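Uncharacterized protein Tm1679 (Thermotoga maritima, PDB 3H3E) is of unknown function but binds zinc in a metallo-beta-lactamase fold, probably as a metal-dependent hydrolase and possibly a transferase. Local coordinates at residues 69-74 against 158-163; 41-46 against 65-70; 95-100 against 148-153. The protein carries 2 engineered substitutions. All blocks are in the same frame, centred on the assembly; numbering follows the deposited sequence.

Interaction 1. Residues 69-74 against 158-163; sequences HGHYDH and DLFEDE. With ZN (zinc ion), chain B.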
ATOM      1  N   HIS A  69      -0.782   6.429  -1.586  1.00 14.22           N
ATOM      2  CA  HIS A  69      -0.455   7.766  -1.111  1.00 13.36           C
ATOM      3  C   HIS A  69       0.510   8.437  -2.096  1.00 14.86           C
ATOM      4  O   HIS A  69       1.132   7.768  -2.916  1.00 19.31           O
ATOM      5  CB  HIS A  69       0.077   7.742   0.335  1.00 14.97           C
ATOM      6  CG  HIS A  69       1.374   7.019   0.507  1.00 12.79           C
ATOM      7  ND1 HIS A  69       1.555   5.704   0.133  1.00 21.39           N
ATOM      8  CD2 HIS A  69       2.552   7.422   1.039  1.00 13.77           C
ATOM      9  CE1 HIS A  69       2.795   5.335   0.407  1.00 21.33           C
ATOM     10  NE2 HIS A  69       3.421   6.359   0.960  1.00 15.92           N
ATOM     11  N   GLY A  70       0.608   9.759  -2.047  1.00 14.60           N
ATOM     12  CA  GLY A  70       1.398  10.479  -3.035  1.00  9.69           C
ATOM     13  C   GLY A  70       2.892  10.609  -2.798  1.00 14.83           C
ATOM     14  O   GLY A  70       3.449  11.664  -3.052  1.00 25.97           O
ATOM     15  N   HIS A  71       3.540   9.552  -2.315  1.00 16.79           N
ATOM     16  CA  HIS A  71       5.002   9.499  -2.285  1.00 15.20           C
ATOM     17  C   HIS A  71       5.585   9.019  -3.619  1.00 16.59           C
ATOM     18  O   HIS A  71       4.962   8.230  -4.338  1.00 20.92           O
ATOM     19  CB  HIS A  71       5.489   8.574  -1.180  1.00 17.90           C
ATOM     20  CG  HIS A  71       5.760   9.271   0.110  1.00 21.86           C
ATOM     21  ND1 HIS A  71       5.515   8.688   1.335  1.00 25.56           N
ATOM     22  CD2 HIS A  71       6.247  10.508   0.370  1.00 21.71           C
ATOM     23  CE1 HIS A  71       5.851   9.533   2.295  1.00 32.35           C
ATOM     24  NE2 HIS A  71       6.298  10.645   1.735  1.00 31.25           N
ATOM     25  N   TYR A  72       6.791   9.490  -3.923  1.00 18.15           N
ATOM     26  CA  TYR A  72       7.505   9.168  -5.165  1.00 16.31           C
ATOM     27  C   TYR A  72       7.667   7.661  -5.429  1.00 17.37           C
ATOM     28  O   TYR A  72       7.569   7.225  -6.562  1.00 25.50           O
ATOM     29  CB  TYR A  72       8.892   9.837  -5.144  1.00 17.37           C
ATOM     30  CG  TYR A  72       9.860   9.152  -4.212  1.00 16.26           C
ATOM     31  CD1 TYR A  72      10.840   8.296  -4.696  1.00 26.32           C
ATOM     32  CD2 TYR A  72       9.763   9.324  -2.846  1.00 16.78           C
ATOM     33  CE1 TYR A  72      11.709   7.644  -3.842  1.00 25.45           C
ATOM     34  CE2 TYR A  72      10.622   8.678  -1.986  1.00 23.35           C
ATOM     35  CZ  TYR A  72      11.592   7.840  -2.488  1.00 29.73           C
ATOM     36  OH  TYR A  72      12.452   7.205  -1.621  1.00 37.51           O
ATOM     37  N   ASP A  73       7.924   6.876  -4.385  1.00 14.77           N
ATOM     38  CA  ASP A  73       8.166   5.443  -4.522  1.00 10.38           C
ATOM     39  C   ASP A  73       6.876   4.645  -4.726  1.00 23.76           C
ATOM     40  O   ASP A  73       6.920   3.425  -4.854  1.00 31.27           O
ATOM     41  CB  ASP A  73       8.981   4.878  -3.331  1.00 19.36           C
ATOM     42  CG  ASP A  73       8.349   5.174  -1.970  1.00 29.15           C
ATOM     43  OD1 ASP A  73       7.971   6.333  -1.752  1.00 28.96           O
ATOM     44  OD2 ASP A  73       8.214   4.260  -1.112  1.00 38.79           O
ATOM     45  N   HIS A  74       5.733   5.329  -4.763  1.00 21.30           N
ATOM     46  CA  HIS A  74       4.445   4.663  -4.970  1.00 18.27           C
ATOM     47  C   HIS A  74       3.736   5.186  -6.199  1.00 20.69           C
ATOM     48  O   HIS A  74       3.045   4.448  -6.890  1.00 25.95           O
ATOM     49  CB  HIS A  74       3.560   4.787  -3.723  1.00 17.91           C
ATOM     50  CG  HIS A  74       4.169   4.150  -2.517  1.00 17.84           C
ATOM     51  ND1 HIS A  74       3.721   2.955  -2.000  1.00 11.78           N
ATOM     52  CD2 HIS A  74       5.246   4.502  -1.774  1.00 26.20           C
ATOM     53  CE1 HIS A  74       4.475   2.619  -0.967  1.00 26.91           C
ATOM     54  NE2 HIS A  74       5.413   3.539  -0.811  1.00 28.63           N
ATOM     55  N   ASP A 158       2.984  16.285   8.012  1.00 29.22           N
ATOM     56  CA  ASP A 158       2.155  15.459   7.126  1.00 24.83           C
ATOM     57  C   ASP A 158       1.464  14.344   7.901  1.00 27.04           C
ATOM     58  O   ASP A 158       2.140  13.490   8.489  1.00 31.12           O
ATOM     59  CB  ASP A 158       3.022  14.854   6.015  1.00 27.46           C
ATOM     60  CG  ASP A 158       2.203  14.236   4.888  1.00 26.91           C
ATOM     61  OD1 ASP A 158       0.959  14.238   4.954  1.00 26.10           O
ATOM     62  OD2 ASP A 158       2.814  13.739   3.922  1.00 27.57           O
ATOM     63  N   LEU A 159       0.127  14.345   7.902  1.00 20.84           N
ATOM     64  CA  LEU A 159      -0.640  13.306   8.596  1.00 22.07           C
ATOM     65  C   LEU A 159      -1.190  12.255   7.630  1.00 24.78           C
ATOM     66  O   LEU A 159      -1.871  11.307   8.028  1.00 28.61           O
ATOM     67  CB  LEU A 159      -1.776  13.912   9.421  1.00 26.97           C
ATOM     68  CG  LEU A 159      -1.474  14.960  10.508  1.00 28.97           C
ATOM     69  CD1 LEU A 159      -2.516  14.825  11.588  1.00 27.05           C
ATOM     70  CD2 LEU A 159      -0.096  14.825  11.122  1.00 27.43           C
ATOM     71  N   PHE A 160      -0.887  12.440   6.355  1.00 21.61           N
ATOM     72  CA  PHE A 160      -1.243  11.480   5.326  1.00 17.96           C
ATOM     73  C   PHE A 160      -2.739  11.344   5.128  1.00 19.00           C
ATOM     74  O   PHE A 160      -3.282  10.247   5.054  1.00 25.93           O
ATOM     75  CB  PHE A 160      -0.551  10.147   5.579  1.00 13.31           C
ATOM     76  CG  PHE A 160       0.933  10.238   5.473  1.00 11.22           C
ATOM     77  CD1 PHE A 160       1.694  10.601   6.564  1.00 18.98           C
ATOM     78  CD2 PHE A 160       1.570  10.014   4.270  1.00 18.73           C
ATOM     79  CE1 PHE A 160       3.083  10.714   6.459  1.00 21.83           C
ATOM     80  CE2 PHE A 160       2.956  10.121   4.159  1.00 16.28           C
ATOM     81  CZ  PHE A 160       3.707  10.467   5.248  1.00 16.37           C
ATOM     82  N   GLU A 161      -3.390  12.493   5.011  1.00 22.59           N
ATOM     83  CA  GLU A 161      -4.808  12.550   4.715  1.00 23.02           C
ATOM     84  C   GLU A 161      -5.084  11.952   3.338  1.00 20.49           C
ATOM     85  O   GLU A 161      -6.244  11.766   2.953  1.00 23.76           O
ATOM     86  CB  GLU A 161      -5.288  13.996   4.754  1.00 26.17           C
ATOM     87  CG  GLU A 161      -4.971  14.738   6.028  1.00 29.84           C
ATOM     88  CD  GLU A 161      -5.918  14.396   7.155  1.00 51.59           C
ATOM     89  OE1 GLU A 161      -6.720  13.443   7.011  1.00 58.00           O
ATOM     90  OE2 GLU A 161      -5.861  15.085   8.198  1.00 63.96           O
ATOM     91  N   ASP A 162      -4.010  11.657   2.605  1.00 18.32           N
ATOM     92  CA  ASP A 162      -4.101  11.074   1.264  1.00 13.88           C
ATOM     93  C   ASP A 162      -4.046   9.556   1.237  1.00 17.06           C
ATOM     94  O   ASP A 162      -4.299   8.956   0.210  1.00 30.00           O
ATOM     95  CB  ASP A 162      -2.985  11.602   0.378  1.00 12.36           C
ATOM     96  CG  ASP A 162      -1.601  11.352   0.964  1.00 19.48           C
ATOM     97  OD1 ASP A 162      -1.403  11.629   2.166  1.00 21.05           O
ATOM     98  OD2 ASP A 162      -0.702  10.902   0.218  1.00 17.84           O
ATOM     99  N   GLU A 163      -3.720   8.939   2.365  1.00 16.53           N
ATOM    100  CA  GLU A 163      -3.501   7.495   2.434  1.00 12.48           C
ATOM    101  C   GLU A 163      -4.776   6.689   2.306  1.00 10.94           C
ATOM    102  O   GLU A 163      -5.761   6.971   2.973  1.00 22.35           O
ATOM    103  CB  GLU A 163      -2.813   7.125   3.746  1.00 13.84           C
ATOM    104  CG  GLU A 163      -2.491   5.662   3.866  1.00 18.38           C
ATOM    105  CD  GLU A 163      -1.471   5.389   4.949  1.00 31.14           C
ATOM    106  OE1 GLU A 163      -1.870   5.250   6.128  1.00 30.84           O
ATOM    107  OE2 GLU A 163      -0.268   5.309   4.615  1.00 32.84           O
TER
HETATM  108 ZN    ZN B 256       5.454   6.597   1.989  1.00 34.24          ZN

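Interaction 2. Residues 41-46 against 65-70; sequences LFDTGK and VLISHG. With ZN (zinc ion), chain B.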
ATOM      1  N   LEU A  41      -4.363  -2.458 -10.417  1.00 22.37           N
ATOM      2  CA  LEU A  41      -2.968  -2.326 -10.005  1.00 18.96           C
ATOM      3  C   LEU A  41      -2.843  -1.380  -8.823  1.00 19.93           C
ATOM      4  O   LEU A  41      -3.288  -0.244  -8.890  1.00 24.74           O
ATOM      5  CB  LEU A  41      -2.077  -1.867 -11.164  1.00 15.01           C
ATOM      6  CG  LEU A  41      -0.587  -1.609 -10.874  1.00 11.85           C
ATOM      7  CD1 LEU A  41       0.216  -2.886 -10.588  1.00 11.39           C
ATOM      8  CD2 LEU A  41       0.017  -0.869 -12.028  1.00 11.13           C
ATOM      9  N   PHE A  42      -2.243  -1.870  -7.741  1.00 24.46           N
ATOM     10  CA  PHE A  42      -2.066  -1.099  -6.508  1.00 23.53           C
ATOM     11  C   PHE A  42      -0.652  -0.562  -6.457  1.00 18.89           C
ATOM     12  O   PHE A  42       0.293  -1.326  -6.274  1.00 21.61           O
ATOM     13  CB  PHE A  42      -2.315  -1.974  -5.272  1.00 19.01           C
ATOM     14  CG  PHE A  42      -2.428  -1.198  -3.990  1.00 16.89           C
ATOM     15  CD1 PHE A  42      -3.646  -0.669  -3.583  1.00 13.46           C
ATOM     16  CD2 PHE A  42      -1.323  -0.997  -3.184  1.00 22.16           C
ATOM     17  CE1 PHE A  42      -3.752   0.052  -2.408  1.00  9.20           C
ATOM     18  CE2 PHE A  42      -1.435  -0.281  -2.000  1.00 19.86           C
ATOM     19  CZ  PHE A  42      -2.658   0.239  -1.619  1.00  7.97           C
ATOM     20  N   ASP A  43      -0.518   0.750  -6.624  1.00 12.65           N
ATOM     21  CA  ASP A  43       0.781   1.418  -6.667  1.00 12.79           C
ATOM     22  C   ASP A  43       1.639   1.048  -7.893  1.00 20.16           C
ATOM     23  O   ASP A  43       1.345   0.102  -8.615  1.00 22.61           O
ATOM     24  CB  ASP A  43       1.547   1.237  -5.347  1.00 15.36           C
ATOM     25  CG  ASP A  43       0.976   2.095  -4.224  1.00 22.41           C
ATOM     26  OD1 ASP A  43       0.043   2.872  -4.503  1.00 25.54           O
ATOM     27  OD2 ASP A  43       1.450   1.998  -3.073  1.00 22.74           O
ATOM     28  N   THR A  44       2.694   1.819  -8.128  1.00 18.46           N
ATOM     29  CA  THR A  44       3.459   1.689  -9.353  1.00 15.07           C
ATOM     30  C   THR A  44       4.970   1.905  -9.190  1.00 20.78           C
ATOM     31  O   THR A  44       5.646   2.209 -10.170  1.00 25.36           O
ATOM     32  CB  THR A  44       2.966   2.697 -10.411  1.00 12.05           C
ATOM     33  OG1 THR A  44       3.168   4.030  -9.935  1.00 18.51           O
ATOM     34  CG2 THR A  44       1.509   2.498 -10.709  1.00 10.73           C
ATOM     35  N   GLY A  45       5.497   1.770  -7.977  1.00  9.72           N
ATOM     36  CA  GLY A  45       6.922   1.936  -7.746  1.00 10.08           C
ATOM     37  C   GLY A  45       7.499   3.325  -7.968  1.00 16.81           C
ATOM     38  O   GLY A  45       6.772   4.314  -8.017  1.00 24.97           O
ATOM     39  N   LYS A  46       8.824   3.391  -8.103  1.00 17.41           N
ATOM     40  CA  LYS A  46       9.562   4.634  -8.343  1.00 19.12           C
ATOM     41  C   LYS A  46       9.712   4.895  -9.837  1.00 26.36           C
ATOM     42  O   LYS A  46       9.523   6.021 -10.308  1.00 26.05           O
ATOM     43  CB  LYS A  46      10.955   4.531  -7.711  1.00 19.64           C
ATOM     44  CG  LYS A  46      11.878   5.724  -7.933  1.00 11.23           C
ATOM     45  CD  LYS A  46      13.258   5.503  -7.297  1.00 11.90           C
ATOM     46  CE  LYS A  46      14.185   4.761  -8.231  1.00 19.63           C
ATOM     47  NZ  LYS A  46      15.445   4.334  -7.576  1.00 25.07           N
ATOM     48  N   VAL A  65      -5.507   1.959 -11.920  1.00 19.01           N
ATOM     49  CA  VAL A  65      -4.369   2.013 -11.018  1.00 16.38           C
ATOM     50  C   VAL A  65      -4.755   2.794  -9.770  1.00 19.70           C
ATOM     51  O   VAL A  65      -5.230   3.922  -9.867  1.00 24.05           O
ATOM     52  CB  VAL A  65      -3.184   2.700 -11.691  1.00 14.36           C
ATOM     53  CG1 VAL A  65      -1.976   2.708 -10.758  1.00 10.32           C
ATOM     54  CG2 VAL A  65      -2.888   2.024 -13.033  1.00 10.51           C
ATOM     55  N   LEU A  66      -4.570   2.181  -8.604  1.00 16.53           N
ATOM     56  CA  LEU A  66      -4.907   2.815  -7.337  1.00 12.68           C
ATOM     57  C   LEU A  66      -3.647   3.285  -6.663  1.00 15.74           C
ATOM     58  O   LEU A  66      -2.649   2.578  -6.661  1.00 21.88           O
ATOM     59  CB  LEU A  66      -5.609   1.831  -6.414  1.00 10.57           C
ATOM     60  CG  LEU A  66      -6.573   0.870  -7.075  1.00 13.27           C
ATOM     61  CD1 LEU A  66      -7.088  -0.074  -6.035  1.00 15.92           C
ATOM     62  CD2 LEU A  66      -7.715   1.621  -7.736  1.00 16.65           C
ATOM     63  N   ILE A  67      -3.703   4.467  -6.066  1.00 16.47           N
ATOM     64  CA  ILE A  67      -2.537   5.043  -5.421  1.00 14.26           C
ATOM     65  C   ILE A  67      -2.753   5.141  -3.922  1.00 20.28           C
ATOM     66  O   ILE A  67      -3.651   5.851  -3.467  1.00 27.62           O
ATOM     67  CB  ILE A  67      -2.251   6.432  -5.969  1.00 14.30           C
ATOM     68  CG1 ILE A  67      -1.911   6.343  -7.454  1.00 15.97           C
ATOM     69  CG2 ILE A  67      -1.098   7.041  -5.228  1.00 20.77           C
ATOM     70  CD1 ILE A  67      -0.690   5.486  -7.746  1.00 21.69           C
ATOM     71  N   SER A  68      -1.926   4.433  -3.156  1.00 16.79           N
ATOM     72  CA  SER A  68      -2.071   4.375  -1.705  1.00 14.88           C
ATOM     73  C   SER A  68      -1.748   5.709  -1.037  1.00 18.30           C
ATOM     74  O   SER A  68      -2.349   6.068  -0.033  1.00 28.21           O
ATOM     75  CB  SER A  68      -1.173   3.286  -1.139  1.00 20.87           C
ATOM     76  OG  SER A  68       0.167   3.498  -1.527  1.00 22.08           O
ATOM     77  N   HIS A  69      -0.782   6.429  -1.586  1.00 14.22           N
ATOM     78  CA  HIS A  69      -0.455   7.766  -1.111  1.00 13.36           C
ATOM     79  C   HIS A  69       0.510   8.437  -2.096  1.00 14.86           C
ATOM     80  O   HIS A  69       1.132   7.768  -2.916  1.00 19.31           O
ATOM     81  CB  HIS A  69       0.077   7.742   0.335  1.00 14.97           C
ATOM     82  CG  HIS A  69       1.374   7.019   0.507  1.00 12.79           C
ATOM     83  ND1 HIS A  69       1.555   5.704   0.133  1.00 21.39           N
ATOM     84  CD2 HIS A  69       2.552   7.422   1.039  1.00 13.77           C
ATOM     85  CE1 HIS A  69       2.795   5.335   0.407  1.00 21.33           C
ATOM     86  NE2 HIS A  69       3.421   6.359   0.960  1.00 15.92           N
ATOM     87  N   GLY A  70       0.608   9.759  -2.047  1.00 14.60           N
ATOM     88  CA  GLY A  70       1.398  10.479  -3.035  1.00  9.69           C
ATOM     89  C   GLY A  70       2.892  10.609  -2.798  1.00 14.83           C
ATOM     90  O   GLY A  70       3.449  11.664  -3.052  1.00 25.97           O
TER
HETATM   91 ZN    ZN B 256       5.454   6.597   1.989  1.00 34.24          ZN

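Interaction 3. Residues 95-100 against 148-153; sequences QKYSGE and FVERNG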
ATOM      1  N   GLN A  95       2.317  18.647  -2.029  1.00 25.19           N
ATOM      2  CA  GLN A  95       3.688  18.260  -2.309  1.00 24.78           C
ATOM      3  C   GLN A  95       4.383  17.779  -1.056  1.00 23.26           C
ATOM      4  O   GLN A  95       4.533  18.517  -0.096  1.00 33.75           O
ATOM      5  CB  GLN A  95       4.449  19.396  -3.012  1.00 30.32           C
ATOM      6  CG  GLN A  95       4.046  19.580  -4.505  1.00 74.87           C
ATOM      7  CD  GLN A  95       3.916  18.253  -5.312  1.00 62.81           C
ATOM      8  OE1 GLN A  95       4.431  17.203  -4.918  1.00 60.42           O
ATOM      9  NE2 GLN A  95       3.224  18.320  -6.448  1.00 62.86           N
ATOM     10  N   LYS A  96       4.788  16.516  -1.070  1.00 21.77           N
ATOM     11  CA  LYS A  96       5.272  15.851   0.130  1.00 14.86           C
ATOM     12  C   LYS A  96       6.764  16.012   0.306  1.00 22.79           C
ATOM     13  O   LYS A  96       7.524  15.884  -0.651  1.00 29.54           O
ATOM     14  CB  LYS A  96       4.925  14.371   0.087  1.00 15.70           C
ATOM     15  CG  LYS A  96       3.455  14.055   0.263  1.00 25.58           C
ATOM     16  CD  LYS A  96       3.285  12.596   0.675  1.00 34.01           C
ATOM     17  CE  LYS A  96       1.835  12.161   0.675  1.00 32.97           C
ATOM     18  NZ  LYS A  96       1.059  12.838   1.736  1.00 34.40           N
ATOM     19  N   TYR A  97       7.174  16.295   1.538  1.00 25.49           N
ATOM     20  CA  TYR A  97       8.585  16.360   1.891  1.00 22.23           C
ATOM     21  C   TYR A  97       8.921  15.350   2.963  1.00 26.69           C
ATOM     22  O   TYR A  97       8.084  14.971   3.780  1.00 29.48           O
ATOM     23  CB  TYR A  97       8.984  17.756   2.355  1.00 17.92           C
ATOM     24  CG  TYR A  97       9.117  18.738   1.219  1.00 25.73           C
ATOM     25  CD1 TYR A  97       7.996  19.299   0.621  1.00 26.37           C
ATOM     26  CD2 TYR A  97      10.366  19.101   0.739  1.00 30.71           C
ATOM     27  CE1 TYR A  97       8.123  20.197  -0.423  1.00 30.11           C
ATOM     28  CE2 TYR A  97      10.502  19.994  -0.304  1.00 30.26           C
ATOM     29  CZ  TYR A  97       9.382  20.539  -0.880  1.00 34.02           C
ATOM     30  OH  TYR A  97       9.528  21.436  -1.913  1.00 45.98           O
ATOM     31  N   SER A  98      10.162  14.903   2.945  1.00 28.13           N
ATOM     32  CA  SER A  98      10.625  13.979   3.950  1.00 24.86           C
ATOM     33  C   SER A  98      11.912  14.535   4.528  1.00 26.55           C
ATOM     34  O   SER A  98      12.994  14.294   4.012  1.00 31.03           O
ATOM     35  CB  SER A  98      10.842  12.608   3.348  1.00 20.73           C
ATOM     36  OG  SER A  98      11.229  11.722   4.370  1.00 38.33           O
ATOM     37  N   GLY A  99      11.785  15.288   5.611  1.00 23.54           N
ATOM     38  CA  GLY A  99      12.864  16.126   6.049  1.00 12.73           C
ATOM     39  C   GLY A  99      12.865  17.313   5.114  1.00 16.85           C
ATOM     40  O   GLY A  99      11.832  17.944   4.896  1.00 19.08           O
ATOM     41  N   GLU A 100      14.029  17.622   4.558  1.00 20.56           N
ATOM     42  CA  GLU A 100      14.162  18.701   3.592  1.00 27.04           C
ATOM     43  C   GLU A 100      14.155  18.149   2.166  1.00 22.02           C
ATOM     44  O   GLU A 100      14.341  18.890   1.215  1.00 22.60           O
ATOM     45  CB  GLU A 100      15.455  19.471   3.847  1.00 40.06           C
ATOM     46  CG  GLU A 100      15.687  19.837   5.301  1.00 51.29           C
ATOM     47  CD  GLU A 100      17.024  20.520   5.516  1.00 68.96           C
ATOM     48  OE1 GLU A 100      17.267  21.565   4.869  1.00 69.89           O
ATOM     49  OE2 GLU A 100      17.831  20.013   6.334  1.00 79.90           O
ATOM     50  N   PHE A 148       6.719  16.029   6.033  1.00 21.26           N
ATOM     51  CA  PHE A 148       6.022  17.294   5.901  1.00 16.54           C
ATOM     52  C   PHE A 148       5.221  17.329   4.622  1.00 20.65           C
ATOM     53  O   PHE A 148       5.401  16.497   3.740  1.00 19.30           O
ATOM     54  CB  PHE A 148       7.008  18.445   5.915  1.00 15.60           C
ATOM     55  CG  PHE A 148       7.734  18.582   7.194  1.00 21.09           C
ATOM     56  CD1 PHE A 148       7.337  19.514   8.131  1.00 24.61           C
ATOM     57  CD2 PHE A 148       8.799  17.764   7.481  1.00 25.79           C
ATOM     58  CE1 PHE A 148       7.998  19.635   9.314  1.00 22.72           C
ATOM     59  CE2 PHE A 148       9.462  17.887   8.673  1.00 26.90           C
ATOM     60  CZ  PHE A 148       9.059  18.819   9.585  1.00 17.43           C
ATOM     61  N   VAL A 149       4.327  18.299   4.528  1.00 20.08           N
ATOM     62  CA  VAL A 149       3.545  18.477   3.319  1.00 26.21           C
ATOM     63  C   VAL A 149       3.350  19.976   3.080  1.00 25.13           C
ATOM     64  O   VAL A 149       3.382  20.764   4.012  1.00 20.89           O
ATOM     65  CB  VAL A 149       2.211  17.690   3.395  1.00 16.28           C
ATOM     66  CG1 VAL A 149       1.245  18.361   4.333  1.00 19.22           C
ATOM     67  CG2 VAL A 149       1.605  17.539   2.026  1.00 20.62           C
ATOM     68  N   GLU A 150       3.205  20.370   1.825  1.00 32.87           N
ATOM     69  CA  GLU A 150       3.103  21.781   1.482  1.00 40.49           C
ATOM     70  C   GLU A 150       1.870  22.008   0.646  1.00 51.34           C
ATOM     71  O   GLU A 150       1.756  21.492  -0.462  1.00 49.23           O
ATOM     72  CB  GLU A 150       4.337  22.263   0.715  1.00 44.11           C
ATOM     73  CG  GLU A 150       5.604  22.395   1.563  1.00 54.75           C
ATOM     74  CD  GLU A 150       6.641  23.319   0.935  1.00 60.84           C
ATOM     75  OE1 GLU A 150       6.446  23.714  -0.239  1.00 66.95           O
ATOM     76  OE2 GLU A 150       7.644  23.651   1.610  1.00 54.23           O
ATOM     77  N   ARG A 151       0.940  22.774   1.193  1.00 67.47           N
ATOM     78  CA  ARG A 151      -0.254  23.172   0.466  1.00 73.55           C
ATOM     79  C   ARG A 151      -0.245  24.691   0.305  1.00 74.17           C
ATOM     80  O   ARG A 151      -0.461  25.426   1.274  1.00 74.54           O
ATOM     81  CB  ARG A 151      -1.512  22.694   1.203  1.00 75.17           C
ATOM     82  CG  ARG A 151      -2.809  22.873   0.424  1.00 75.49           C
ATOM     83  CD  ARG A 151      -3.955  22.099   1.070  1.00 78.51           C
ATOM     84  NE  ARG A 151      -5.260  22.653   0.710  1.00 84.33           N
ATOM     85  CZ  ARG A 151      -5.919  23.556   1.436  1.00 89.43           C
ATOM     86  NH1 ARG A 151      -5.399  24.010   2.571  1.00 90.14           N
ATOM     87  NH2 ARG A 151      -7.099  24.008   1.027  1.00 88.87           N
ATOM     88  N   ASN A 152       0.040  25.147  -0.916  1.00 74.83           N
ATOM     89  CA  ASN A 152       0.090  26.576  -1.247  1.00 80.08           C
ATOM     90  C   ASN A 152       1.402  27.278  -0.869  1.00 74.61           C
ATOM     91  O   ASN A 152       1.479  28.508  -0.875  1.00 73.05           O
ATOM     92  CB  ASN A 152      -1.095  27.332  -0.625  1.00 86.58           C
ATOM     93  CG  ASN A 152      -2.429  26.955  -1.249  1.00 85.30           C
ATOM     94  OD1 ASN A 152      -2.549  26.838  -2.474  1.00 79.55           O
ATOM     95  ND2 ASN A 152      -3.445  26.774  -0.404  1.00 84.23           N
ATOM     96  N   GLY A 153       2.432  26.503  -0.549  1.00 69.62           N
ATOM     97  CA  GLY A 153       3.683  27.076  -0.092  1.00 65.70           C
ATOM     98  C   GLY A 153       3.672  27.181   1.416  1.00 63.72           C
ATOM     99  O   GLY A 153       4.529  27.829   2.018  1.00 60.96           O
TER

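Interaction 1. Residues 69-74 against 158-163
The connection between strands 155-157 and 165-170 packs on H69, G70 and H71, the first part of the HxHxDH signature of the metallo-beta-lactamase fold; D73 and H74, which complete it, do not bind the zinc present. D158 opens the segment with an Asx turn: its OD1 accepts a hydrogen bond from the backbone N of F160 at 2.9 Å, from above the carboxylate plane. The other oxygen, OD2, sits over one face of the F160 ring, toward the rim, and forms a salt bridge with K96. F160 CG stands anti to the carbonyl carbon (chi1 -65°), which carries the ring in among the metal ligands. H71 CE1 meets it at the edge, 3.5 Å from F160 CE2; the H71 and F160 ring planes are inclined at 63°, an oblique pair. F160 and H69 run side by side and point the same way, F160 CE2 lying 4.1 Å from H69 CD2. The F160 ring also stacks on H182, so this one phenyl group touches all three zinc-binding histidines. A type I turn from F160 to E163 then brings D162 round. With CG in the crowded position between N and carbonyl carbon (chi1 56°), D162 extends OD2 to the backbone N of G70, a nearly straight bond of 2.9 Å, and OD2 also lies beside H69 CB. D162 OD1 is salt-bridged to K96. E163 closes the segment: its CA packs near H69 CB, and its carboxylate turns to the backbone N atoms of H182 and R183. Zinc is held by H69 NE2 at 2.3 Å and H71 ND1 at 2.2 Å, with H182 as third ligand. The two aspartates sharing K96 would be expected to stay ionised, and the D162-G70 bond would hold the backbone between two zinc-binding histidines.

Interaction 2. Residues 41-46 against 65-70
D43 grips S68 with both carboxylate oxygens: OD1 accepts a hydrogen bond from the backbone N of S68 at 2.9 Å, nearly straight, and OD2 accepts one from S68 OG at 2.5 Å. Each oxygen uses its syn lone pair, so backbone and hydroxyl of one serine occupy the mouth of one carboxylate. The clasp lies beyond the paired residues L41-V65 and F42-L66 of parallel neighbouring strands, joined through helix 49-56 in a beta-alpha-beta crossover of the metallo-beta-lactamase fold. S68 OG, placed between the backbone N and carbonyl carbon (chi1 56°), also accepts a hydrogen bond from H69 ND1 at 3.1 Å, in the ring plane. That leaves NE2 of H69 for the zinc. S68 is thus the second-shell residue that fixes the H69 ring, and D43 in turn positions S68. D43 OD2 has another partner in H74 ND1, and its negative charge would probably strengthen H69 as a donor to the metal. Behind the clasp, two backbone bonds tie the strands: L66 N to L41 O and D43 N to L66 O, both 2.8 Å and nearly along the C=O axes. Packing divides between the sheet faces. On one, F42 has CG anti to its backbone N (chi1 -168°), which lays the ring along the neighbouring strand; CD1 approaches L66 CB, CZ packs on S68 CB, and L166 touches both F42 and L66. On the other, L41 CD2 rests loosely against V65 CG2. T44 OG1 bonds to H74 O, whereas the T44 and V65 side chains cross at about a right angle, T44 CG2 ending 3.5 Å from V65 CG1.

Interaction 3. Residues 95-100 against 148-153
Four backbone hydrogen bonds join two antiparallel strands, in which residues 95-98 and 148-150 run at 151° to each other. Y97 and F148 form the tighter hydrogen-bonded pair: Y97 N to F148 O and F148 N to Y97 O are both 2.8 Å and nearly straight, although each donor stands well above the plane of the carbonyl it meets. At the other end Q95 and E150 are held more loosely. Q95 N reaches E150 O at 3.3 Å on an in-plane lone pair, and E150 N returns to Q95 O at 3.0 Å along a more bent path. K96 and V149 between them are a non-hydrogen-bonded pair. These are the central strands of a small four-stranded antiparallel sheet, flanked by 101-102 and 155-157, which lies toward the surface, apart from the two large sheets of the metallo-beta-lactamase fold. Side-chain packing is mostly on the face bearing Q95, Y97, F148 and E150. There the extended glutamate chain of E150 crosses the tyrosine obliquely, its CD 3.7 Å from Y97 CE1 and its carboxylate plane tilted 36° from the ring. Y97 CB meets F148 CB at 4.1 Å, while the F148 ring swings the other way, bringing CD2 near G99 O and taking a cation-pi contact from R155. On the opposite face, K96 CG touches V149 CG2 at 4.3 Å. Among polar side-chain ends, Q95 OE1 bonds to Y102 OH, and the long K96 chain leaves the sheet toward the zinc-site loop, touching H71 and F160 on its way to D158 and D162.

How the interactions relate
The zinc ties interactions 1 and 2 together through H69, which both include: D162 and E163 meet this ligand at CB and S68 meets it at ND1, leaving NE2 for the metal. H74 strengthens that join, with ND1 2.7 Å from D43 OD2 and backbone O 2.9 Å from T44 N. Interaction 3 lies farther out, its centre about 11 Å from that of interaction 1 and about 19 Å from that of interaction 2. K96 spans the gap: its NZ is 2.8 Å from D162 OD1 and 2.9 Å from D158 OD2, and its CD lies 3.6 Å from H71 CD2. The small sheet thereby reaches the shell around the metal, with the K96 side chain about 7 Å from zinc.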